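Local coordinates for uncharacterized protein POB3N (Chaetomium thermophilum var. thermophilum, PDB 4KHB), which is the N-terminal part of a FACT complex subunit, which pairs with Spt16 and probably acts as a histone chaperone that reorganizes nucleosomes during transcription, replication and repair, at residues Ser104-Asn109 with Phe122-Arg127; Pro128-Pro133 with Ile181-Pro186; Ser135-Thr140 with Ile148-Ala153. One frame throughout, in Å; residues are numbered along the deposited sequence.

Contact 1. Residues Ser104-Asn109 with Phe122-Arg127; sequences SLRGWN and FNVQNR. With SO4 (sulfate ion), chain P; SO4 (sulfate ion), chain Q.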
loop_
_atom_site.group_PDB
_atom_site.type_symbol
_atom_site.label_atom_id
_atom_site.label_comp_id
_atom_site.label_asym_id
_atom_site.label_seq_id
_atom_site.Cartn_x
_atom_site.Cartn_y
_atom_site.Cartn_z
ATOM N N SER H 104 4.589 3.007 8.928
ATOM C CA SER H 104 5.485 4.161 8.983
ATOM C C SER H 104 4.877 5.365 8.266
ATOM O O SER H 104 4.302 5.224 7.184
ATOM C CB SER H 104 6.846 3.810 8.371
ATOM O OG SER H 104 7.730 4.914 8.431
ATOM N N LEU H 105 4.991 6.544 8.874
ATOM C CA LEU H 105 4.411 7.750 8.289
ATOM C C LEU H 105 5.430 8.852 7.977
ATOM O O LEU H 105 5.042 9.965 7.613
ATOM C CB LEU H 105 3.331 8.309 9.224
ATOM C CG LEU H 105 2.076 7.455 9.447
ATOM C CD1 LEU H 105 1.153 8.111 10.460
ATOM C CD2 LEU H 105 1.346 7.217 8.141
ATOM N N ARG H 106 6.723 8.556 8.108
ATOM C CA ARG H 106 7.747 9.585 7.893
ATOM C C ARG H 106 7.977 9.927 6.418
ATOM O O ARG H 106 8.523 10.986 6.098
ATOM C CB ARG H 106 9.058 9.314 8.653
ATOM C CG ARG H 106 9.611 7.905 8.594
ATOM C CD ARG H 106 9.928 7.417 10.006
ATOM N NE ARG H 106 11.333 7.074 10.221
ATOM C CZ ARG H 106 11.943 7.142 11.402
ATOM N NH1 ARG H 106 11.275 7.539 12.478
ATOM N NH2 ARG H 106 13.220 6.809 11.513
ATOM N N GLY H 107 7.569 9.026 5.529
ATOM C CA GLY H 107 7.689 9.276 4.105
ATOM C C GLY H 107 9.061 8.986 3.532
ATOM O O GLY H 107 9.460 9.579 2.525
ATOM N N TRP H 108 9.789 8.079 4.175
ATOM C CA TRP H 108 11.102 7.676 3.688
ATOM C C TRP H 108 10.980 6.652 2.566
ATOM O O TRP H 108 9.967 5.951 2.457
ATOM C CB TRP H 108 11.942 7.093 4.824
ATOM C CG TRP H 108 12.366 8.106 5.845
ATOM C CD1 TRP H 108 11.966 9.408 5.922
ATOM C CD2 TRP H 108 13.270 7.897 6.939
ATOM N NE1 TRP H 108 12.569 10.023 6.995
ATOM C CE2 TRP H 108 13.374 9.117 7.635
ATOM C CE3 TRP H 108 14.001 6.796 7.395
ATOM C CZ2 TRP H 108 14.182 9.267 8.763
ATOM C CZ3 TRP H 108 14.804 6.948 8.514
ATOM C CH2 TRP H 108 14.887 8.175 9.184
ATOM N N ASN H 109 12.013 6.571 1.732
ATOM C CA ASN H 109 12.047 5.598 0.644
ATOM C C ASN H 109 13.197 4.607 0.786
ATOM O O ASN H 109 13.543 3.906 -0.170
ATOM C CB ASN H 109 12.115 6.296 -0.719
ATOM C CG ASN H 109 13.469 6.936 -0.979
ATOM O OD1 ASN H 109 14.055 7.559 -0.092
ATOM N ND2 ASN H 109 13.972 6.784 -2.198
ATOM N N PHE H 122 7.805 -3.528 2.337
ATOM C CA PHE H 122 8.887 -2.560 2.460
ATOM C C PHE H 122 8.847 -1.916 3.842
ATOM O O PHE H 122 7.932 -1.149 4.157
ATOM C CB PHE H 122 8.814 -1.497 1.361
ATOM C CG PHE H 122 10.053 -0.655 1.255
ATOM C CD1 PHE H 122 11.185 -1.147 0.619
ATOM C CD2 PHE H 122 10.087 0.625 1.791
ATOM C CE1 PHE H 122 12.331 -0.377 0.521
ATOM C CE2 PHE H 122 11.228 1.401 1.697
ATOM C CZ PHE H 122 12.352 0.899 1.060
ATOM N N ASN H 123 9.847 -2.234 4.659
ATOM C CA ASN H 123 9.883 -1.776 6.041
ATOM C C ASN H 123 10.794 -0.566 6.221
ATOM O O ASN H 123 11.905 -0.529 5.685
ATOM C CB ASN H 123 10.334 -2.913 6.970
ATOM C CG ASN H 123 9.242 -3.944 7.213
ATOM O OD1 ASN H 123 8.123 -3.598 7.590
ATOM N ND2 ASN H 123 9.567 -5.215 7.009
ATOM N N VAL H 124 10.316 0.419 6.977
ATOM C CA VAL H 124 11.114 1.587 7.335
ATOM C C VAL H 124 11.390 1.533 8.831
ATOM O O VAL H 124 10.487 1.766 9.639
ATOM C CB VAL H 124 10.380 2.897 6.994
ATOM C CG1 VAL H 124 11.191 4.102 7.446
ATOM C CG2 VAL H 124 10.114 2.977 5.505
ATOM N N GLN H 125 12.637 1.225 9.189
ATOM C CA GLN H 125 13.016 0.956 10.578
ATOM C C GLN H 125 12.067 -0.040 11.244
ATOM O O GLN H 125 11.561 0.199 12.345
ATOM C CB GLN H 125 13.121 2.251 11.390
ATOM C CG GLN H 125 14.387 3.047 11.080
ATOM C CD GLN H 125 15.642 2.369 11.604
ATOM O OE1 GLN H 125 15.636 1.766 12.680
ATOM N NE2 GLN H 125 16.723 2.455 10.840
ATOM N N ASN H 126 11.826 -1.143 10.537
ATOM C CA ASN H 126 11.029 -2.273 11.020
ATOM C C ASN H 126 9.521 -2.023 11.132
ATOM O O ASN H 126 8.804 -2.797 11.767
ATOM C CB ASN H 126 11.602 -2.853 12.317
ATOM C CG ASN H 126 12.677 -3.895 12.061
ATOM O OD1 ASN H 126 12.385 -5.004 11.613
ATOM N ND2 ASN H 126 13.925 -3.543 12.346
ATOM N N ARG H 127 9.046 -0.949 10.509
ATOM C CA ARG H 127 7.612 -0.707 10.393
ATOM C C ARG H 127 7.245 -0.576 8.920
ATOM O O ARG H 127 7.890 0.163 8.174
ATOM C CB ARG H 127 7.193 0.538 11.184
ATOM C CG ARG H 127 7.402 0.407 12.687
ATOM C CD ARG H 127 6.874 1.608 13.455
ATOM N NE ARG H 127 7.212 1.526 14.874
ATOM C CZ ARG H 127 7.313 2.576 15.683
ATOM N NH1 ARG H 127 7.098 3.801 15.222
ATOM N NH2 ARG H 127 7.631 2.402 16.958
HETATM S S SO4 P . 7.282 5.872 11.938
HETATM O O1 SO4 P . 8.162 6.489 12.918
HETATM O O2 SO4 P . 6.370 4.950 12.598
HETATM O O3 SO4 P . 6.517 6.904 11.258
HETATM O O4 SO4 P . 8.073 5.139 10.963
HETATM S S SO4 Q . 9.215 5.507 17.880
HETATM O O1 SO4 Q . 9.651 6.459 18.892
HETATM O O2 SO4 Q . 8.649 4.329 18.519
HETATM O O3 SO4 Q . 8.204 6.133 17.042
HETATM O O4 SO4 Q . 10.352 5.119 17.060
#

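Contact 2. Residues Pro128-Pro133 with Ile181-Pro186; sequences PAFEIP and IRFYIP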
loop_
_atom_site.group_PDB
_atom_site.type_symbol
_atom_site.label_atom_id
_atom_site.label_comp_id
_atom_site.label_asym_id
_atom_site.label_seq_id
_atom_site.Cartn_x
_atom_site.Cartn_y
_atom_site.Cartn_z
ATOM N N PRO H 128 6.198 -1.298 8.500
ATOM C CA PRO H 128 5.804 -1.359 7.089
ATOM C C PRO H 128 5.330 -0.018 6.550
ATOM O O PRO H 128 4.491 0.634 7.169
ATOM C CB PRO H 128 4.647 -2.369 7.092
ATOM C CG PRO H 128 4.105 -2.326 8.488
ATOM C CD PRO H 128 5.303 -2.090 9.363
ATOM N N ALA H 129 5.873 0.394 5.411
ATOM C CA ALA H 129 5.358 1.561 4.712
ATOM C C ALA H 129 4.235 1.117 3.784
ATOM O O ALA H 129 3.198 1.778 3.683
ATOM C CB ALA H 129 6.462 2.247 3.922
ATOM N N PHE H 130 4.459 -0.009 3.109
ATOM C CA PHE H 130 3.447 -0.614 2.243
ATOM C C PHE H 130 3.677 -2.110 2.011
ATOM O O PHE H 130 4.772 -2.625 2.248
ATOM C CB PHE H 130 3.346 0.135 0.913
ATOM C CG PHE H 130 4.619 0.142 0.116
ATOM C CD1 PHE H 130 4.849 -0.816 -0.862
ATOM C CD2 PHE H 130 5.579 1.122 0.330
ATOM C CE1 PHE H 130 6.016 -0.803 -1.606
ATOM C CE2 PHE H 130 6.747 1.143 -0.407
ATOM C CZ PHE H 130 6.967 0.178 -1.378
ATOM N N GLU H 131 2.640 -2.799 1.543
ATOM C CA GLU H 131 2.711 -4.237 1.300
ATOM C C GLU H 131 2.167 -4.571 -0.085
ATOM O O GLU H 131 1.174 -3.985 -0.525
ATOM C CB GLU H 131 1.905 -4.995 2.359
ATOM C CG GLU H 131 2.373 -4.781 3.789
ATOM C CD GLU H 131 1.462 -3.846 4.556
ATOM O OE1 GLU H 131 0.694 -3.105 3.906
ATOM O OE2 GLU H 131 1.510 -3.853 5.803
ATOM N N ILE H 132 2.820 -5.505 -0.771
ATOM C CA ILE H 132 2.350 -5.973 -2.074
ATOM C C ILE H 132 2.119 -7.482 -2.052
ATOM O O ILE H 132 3.069 -8.261 -1.946
ATOM C CB ILE H 132 3.351 -5.635 -3.188
ATOM C CG1 ILE H 132 3.552 -4.123 -3.265
ATOM C CG2 ILE H 132 2.843 -6.131 -4.533
ATOM C CD1 ILE H 132 4.979 -3.704 -3.502
ATOM N N PRO H 133 0.845 -7.897 -2.140
ATOM C CA PRO H 133 0.484 -9.320 -2.169
ATOM C C PRO H 133 0.994 -9.992 -3.437
ATOM O O PRO H 133 0.904 -9.398 -4.513
ATOM C CB PRO H 133 -1.054 -9.305 -2.150
ATOM C CG PRO H 133 -1.446 -7.918 -1.750
ATOM C CD PRO H 133 -0.333 -7.013 -2.167
ATOM N N ILE H 181 6.596 -1.071 -9.748
ATOM C CA ILE H 181 7.453 -0.564 -8.677
ATOM C C ILE H 181 8.859 -1.117 -8.877
ATOM O O ILE H 181 9.034 -2.304 -9.165
ATOM C CB ILE H 181 6.955 -0.977 -7.277
ATOM C CG1 ILE H 181 5.470 -0.646 -7.121
ATOM C CG2 ILE H 181 7.765 -0.272 -6.192
ATOM C CD1 ILE H 181 4.926 -0.889 -5.731
ATOM N N ARG H 182 9.859 -0.255 -8.722
ATOM C CA ARG H 182 11.251 -0.663 -8.845
ATOM C C ARG H 182 11.997 -0.494 -7.529
ATOM O O ARG H 182 11.896 0.549 -6.877
ATOM C CB ARG H 182 11.929 0.133 -9.964
ATOM C CG ARG H 182 11.262 -0.046 -11.317
ATOM C CD ARG H 182 12.058 0.598 -12.435
ATOM N NE ARG H 182 11.376 0.482 -13.720
ATOM C CZ ARG H 182 11.986 0.563 -14.898
ATOM N NH1 ARG H 182 13.295 0.768 -14.954
ATOM N NH2 ARG H 182 11.287 0.446 -16.018
ATOM N N PHE H 183 12.758 -1.511 -7.144
ATOM C CA PHE H 183 13.506 -1.455 -5.897
ATOM C C PHE H 183 14.996 -1.526 -6.194
ATOM O O PHE H 183 15.421 -2.259 -7.091
ATOM C CB PHE H 183 13.117 -2.625 -4.989
ATOM C CG PHE H 183 11.688 -2.591 -4.530
ATOM C CD1 PHE H 183 11.332 -1.893 -3.384
ATOM C CD2 PHE H 183 10.702 -3.265 -5.237
ATOM C CE1 PHE H 183 10.017 -1.860 -2.955
ATOM C CE2 PHE H 183 9.384 -3.237 -4.815
ATOM C CZ PHE H 183 9.041 -2.533 -3.672
ATOM N N TYR H 184 15.786 -0.760 -5.448
ATOM C CA TYR H 184 17.229 -0.932 -5.469
ATOM C C TYR H 184 17.618 -1.793 -4.279
ATOM O O TYR H 184 17.501 -1.366 -3.129
ATOM C CB TYR H 184 17.949 0.416 -5.420
ATOM C CG TYR H 184 19.440 0.284 -5.241
ATOM C CD1 TYR H 184 20.247 -0.123 -6.294
ATOM C CD2 TYR H 184 20.047 0.592 -4.030
ATOM C CE1 TYR H 184 21.609 -0.248 -6.142
ATOM C CE2 TYR H 184 21.411 0.476 -3.869
ATOM C CZ TYR H 184 22.187 0.056 -4.930
ATOM O OH TYR H 184 23.547 -0.065 -4.780
ATOM N N ILE H 185 18.082 -3.005 -4.567
ATOM C CA ILE H 185 18.446 -3.966 -3.534
ATOM C C ILE H 185 19.867 -4.463 -3.762
ATOM O O ILE H 185 20.101 -5.300 -4.634
ATOM C CB ILE H 185 17.486 -5.177 -3.526
ATOM C CG1 ILE H 185 16.026 -4.717 -3.424
ATOM C CG2 ILE H 185 17.829 -6.133 -2.390
ATOM C CD1 ILE H 185 15.009 -5.848 -3.430
ATOM N N PRO H 186 20.821 -3.961 -2.962
ATOM C CA PRO H 186 22.223 -4.373 -3.120
ATOM C C PRO H 186 22.439 -5.856 -2.821
ATOM O O PRO H 186 21.653 -6.463 -2.096
ATOM C CB PRO H 186 22.983 -3.505 -2.102
ATOM C CG PRO H 186 21.975 -2.694 -1.368
ATOM C CD PRO H 186 20.599 -3.075 -1.805
#

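Contact 3. Residues Ser135-Thr140 with Ile148-Ala153; sequences SEIANT and IAVEFA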
loop_
_atom_site.group_PDB
_atom_site.type_symbol
_atom_site.label_atom_id
_atom_site.label_comp_id
_atom_site.label_asym_id
_atom_site.label_seq_id
_atom_site.Cartn_x
_atom_site.Cartn_y
_atom_site.Cartn_z
ATOM N N SER H 135 -0.181 -12.339 -5.146
ATOM C CA SER H 135 -1.258 -12.616 -6.092
ATOM C C SER H 135 -1.505 -11.459 -7.059
ATOM O O SER H 135 -2.109 -11.646 -8.116
ATOM C CB SER H 135 -2.546 -12.959 -5.338
ATOM O OG SER H 135 -2.944 -11.896 -4.490
ATOM N N GLU H 136 -1.039 -10.267 -6.696
ATOM C CA GLU H 136 -1.208 -9.091 -7.546
ATOM C C GLU H 136 -0.092 -8.944 -8.574
ATOM O O GLU H 136 -0.242 -8.223 -9.561
ATOM C CB GLU H 136 -1.274 -7.826 -6.688
ATOM C CG GLU H 136 -2.549 -7.692 -5.874
ATOM C CD GLU H 136 -3.758 -7.436 -6.746
ATOM O OE1 GLU H 136 -3.709 -6.497 -7.570
ATOM O OE2 GLU H 136 -4.755 -8.174 -6.612
ATOM N N ILE H 137 1.024 -9.631 -8.344
ATOM C CA ILE H 137 2.220 -9.434 -9.155
ATOM C C ILE H 137 2.181 -10.225 -10.466
ATOM O O ILE H 137 2.044 -11.451 -10.462
ATOM C CB ILE H 137 3.498 -9.793 -8.353
ATOM C CG1 ILE H 137 3.610 -8.897 -7.112
ATOM C CG2 ILE H 137 4.745 -9.671 -9.228
ATOM C CD1 ILE H 137 4.804 -9.205 -6.225
ATOM N N ALA H 138 2.314 -9.511 -11.582
ATOM C CA ALA H 138 2.288 -10.118 -12.909
ATOM C C ALA H 138 3.673 -10.622 -13.285
ATOM O O ALA H 138 3.819 -11.704 -13.858
ATOM C CB ALA H 138 1.777 -9.124 -13.948
ATOM N N ASN H 139 4.693 -9.830 -12.962
ATOM C CA ASN H 139 6.066 -10.223 -13.249
ATOM C C ASN H 139 7.107 -9.625 -12.313
ATOM O O ASN H 139 6.909 -8.553 -11.735
ATOM C CB ASN H 139 6.429 -9.876 -14.699
ATOM C CG ASN H 139 6.677 -11.101 -15.549
ATOM O OD1 ASN H 139 5.754 -11.649 -16.148
ATOM N ND2 ASN H 139 7.929 -11.539 -15.609
ATOM N N THR H 140 8.221 -10.335 -12.180
ATOM C CA THR H 140 9.348 -9.874 -11.388
ATOM C C THR H 140 10.554 -9.945 -12.302
ATOM O O THR H 140 10.894 -11.014 -12.817
ATOM C CB THR H 140 9.580 -10.744 -10.140
ATOM O OG1 THR H 140 8.372 -10.813 -9.368
ATOM C CG2 THR H 140 10.687 -10.150 -9.280
ATOM N N ILE H 148 15.387 -4.443 -9.198
ATOM C CA ILE H 148 14.310 -5.392 -9.446
ATOM C C ILE H 148 13.031 -4.647 -9.815
ATOM O O ILE H 148 12.647 -3.692 -9.136
ATOM C CB ILE H 148 14.026 -6.258 -8.197
ATOM C CG1 ILE H 148 15.326 -6.639 -7.479
ATOM C CG2 ILE H 148 13.201 -7.487 -8.565
ATOM C CD1 ILE H 148 16.244 -7.542 -8.286
ATOM N N ALA H 149 12.374 -5.077 -10.889
ATOM C CA ALA H 149 11.112 -4.471 -11.297
ATOM C C ALA H 149 9.951 -5.392 -10.945
ATOM O O ALA H 149 9.971 -6.577 -11.282
ATOM C CB ALA H 149 11.122 -4.172 -12.790
ATOM N N VAL H 150 8.943 -4.846 -10.270
ATOM C CA VAL H 150 7.744 -5.606 -9.940
ATOM C C VAL H 150 6.582 -5.018 -10.725
ATOM O O VAL H 150 6.178 -3.877 -10.489
ATOM C CB VAL H 150 7.432 -5.563 -8.431
ATOM C CG1 VAL H 150 6.179 -6.363 -8.126
ATOM C CG2 VAL H 150 8.603 -6.097 -7.633
ATOM N N GLU H 151 6.049 -5.800 -11.659
ATOM C CA GLU H 151 5.044 -5.300 -12.592
ATOM C C GLU H 151 3.643 -5.828 -12.315
ATOM O O GLU H 151 3.466 -6.952 -11.838
ATOM C CB GLU H 151 5.447 -5.609 -14.039
ATOM C CG GLU H 151 6.947 -5.703 -14.264
ATOM C CD GLU H 151 7.308 -5.744 -15.734
ATOM O OE1 GLU H 151 8.497 -5.958 -16.049
ATOM O OE2 GLU H 151 6.405 -5.552 -16.574
ATOM N N PHE H 152 2.650 -5.000 -12.622
ATOM C CA PHE H 152 1.258 -5.361 -12.411
ATOM C C PHE H 152 0.482 -5.332 -13.722
ATOM O O PHE H 152 0.896 -4.686 -14.686
ATOM C CB PHE H 152 0.628 -4.411 -11.392
ATOM C CG PHE H 152 1.399 -4.313 -10.109
ATOM C CD1 PHE H 152 1.215 -5.251 -9.105
ATOM C CD2 PHE H 152 2.315 -3.289 -9.911
ATOM C CE1 PHE H 152 1.928 -5.169 -7.920
ATOM C CE2 PHE H 152 3.031 -3.201 -8.731
ATOM C CZ PHE H 152 2.836 -4.141 -7.732
ATOM N N ALA H 153 -0.646 -6.035 -13.752
ATOM C CA ALA H 153 -1.515 -6.049 -14.925
ATOM C C ALA H 153 -2.889 -5.524 -14.552
ATOM O O ALA H 153 -3.829 -6.306 -14.389
ATOM C CB ALA H 153 -1.627 -7.454 -15.487
#

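Contact 1. Residues Ser104-Asn109 with Phe122-Arg127
Ser104 and Val124 meet through two matching first torsions: OG of Ser104 stands anti to its backbone N (chi1 -179°), and CG1 of Val124 is likewise anti to its own (chi1 177°). The serine torsion lays the hydroxyl on the valine, OG to CB 3.6 Å, while CB of Ser104 comes close to the carbonyl O of Arg127. The valine torsion turns CG1 to the indole of Trp108, 3.9 Å from CE3, the two side chains crossing at about a right angle. The Arg106 chain, bent at chi2 and chi3, crosses Val124 obliquely and sets NE 3.6 Å above one face of the Trp108 ring, toward its rim. Its NH2 lies 4.0 Å from CG of Gln125. No hydrogen bond links the two segments directly. A sulfate ion, probably from the crystallisation liquor, spans them instead: Ser104 OG gives it a 2.6 Å bond at O4, Leu105 N a nearly straight one at O3 (172°), and Arg127 NH1 a 3.0 Å bond to O2, in the guanidinium plane. Arg106 NH1 adds a weak bond to O1. A second sulfate takes both NH1 and NH2 of Arg127. An alanine in place of Arg106 would probably leave the indole face without NE and Gln125 without NH2, and cost the first sulfate its weak guanidinium bond. Val124 and Arg127 bound a type I' beta turn, closed by backbone bonds in both directions, while backbone bonds and the Trp108 indole tie the 104-109 loop to the SPT16D chain. Two arginines, a hydroxyl and a backbone N-H converging on one anion make this a basic patch beside the hairpin turn, whose positive charge is likely to be eased by the bound sulfates.

Contact 2. Residues Pro128-Pro133 with Ile181-Pro186
Ile132 and Ile181 touch methyl to methyl, CD1 to CD1 at 3.6 Å, the two side chains reaching toward each other tip to tip. Beside them Phe130 and Phe183 do the same: CZ of Phe130 lies 4.0 Å from CE1 of Phe183. The four residues are cross-connected. CD1 of Ile132 sits near the plane of the Phe183 ring, at its edge, 4.2 Å from CZ, and the same methyl also lies in the plane of the Phe130 ring at that ring's edge. Phe130 CE1 in turn approaches CD1 of Ile181 at 4.3 Å. Everything here is hydrocarbon, with no hydrogen bond across, and all four side chains are buried. Ile181 reaches this point with an extended end, CD1 anti to CA (chi2 -174°). Contact by side-chain ends alone fits the wide backbone spacing: the short axes of strands 130-133 and 181-184 pass 11.7 Å apart, with their directions 115° apart. In the next shell, Phe152 packs on both isoleucines and Val150 on Phe183, while Val45 of the SPT16D chain packs on Phe130. The corner at Ala129 separates Pro128 from the strand that carries Phe130 and Ile132. The contact thus joins two antiparallel sheets across the core of a PH-like domain: strand 127-133 is the outermost strand of one within this chain, next to strand 119-124, and strand 177-184 borders strand 147-152 in the other, its further side continued by an antiparallel strand of the SPT16D chain.

Contact 3. Residues Ser135-Thr140 with Ile148-Ala153
The Phe152 ring meets the backbone of Glu136 at its edge, where the carbonyl O lies near the ring plane, 3.3 Å from CD1. Ile137 comes to the same ring obliquely, CG1 to CE1 at 4.2 Å. Although the CB of Phe152 points away from the opposing segment, its first torsion (chi1 -53°) sets CG beside the backbone N, and the ring's end comes nearer. Ile137 also packs on Val150, CD1 to CG1 3.7 Å. Strands 137-144 and 147-152 form an antiparallel beta hairpin, interrupted here by a classic beta bulge: Ala138 and Asn139 both face Glu151. The carbonyl O of Glu151 accepts a 2.8 Å bond from Ala138 N and a weak, longer one from Asn139 N, while Glu151 N returns a nearly straight bond (177°) to Asn139 O. Past the bulge, Thr140 and Val150 make a non-hydrogen-bonded pair, and CG2 of Thr140 reaches CG2 of Ile148 at 3.7 Å. The CA of Thr140 adds a C-H...O contact to Ala149 O, 3.4 Å long. At the other end the methyls of Ala138 and Ala153 meet, CB to CB 4.1 Å. Among the acids, Glu151 OE1 bonds Asn141, and the carboxylate of Glu136 takes the backbone N of Ala171. Ser168 OG bonds both Glu136 O and Ala153 N, bridging the two segments beside the Phe152 ring.

All three contacts belong to the second, SSRP1-type PH-like part of the chain. Contact 1 closes first along the chain; contact 3 is nested inside the loop closed by contact 2. Contact 2 is the middle one, its centre about 11 Å from the centre of each neighbour, whereas the centres of contacts 1 and 3 are about 21 Å apart and their nearest atoms about 10 Å. Strands 119-124 and 127-133 join contacts 1 and 2 in one sheet; strands 147-152 and 177-184 join contacts 2 and 3 in another. The hydrophobic core thus runs between the two sheets, and contacts of the SPT16D chain with all three sites build it into the heterodimer.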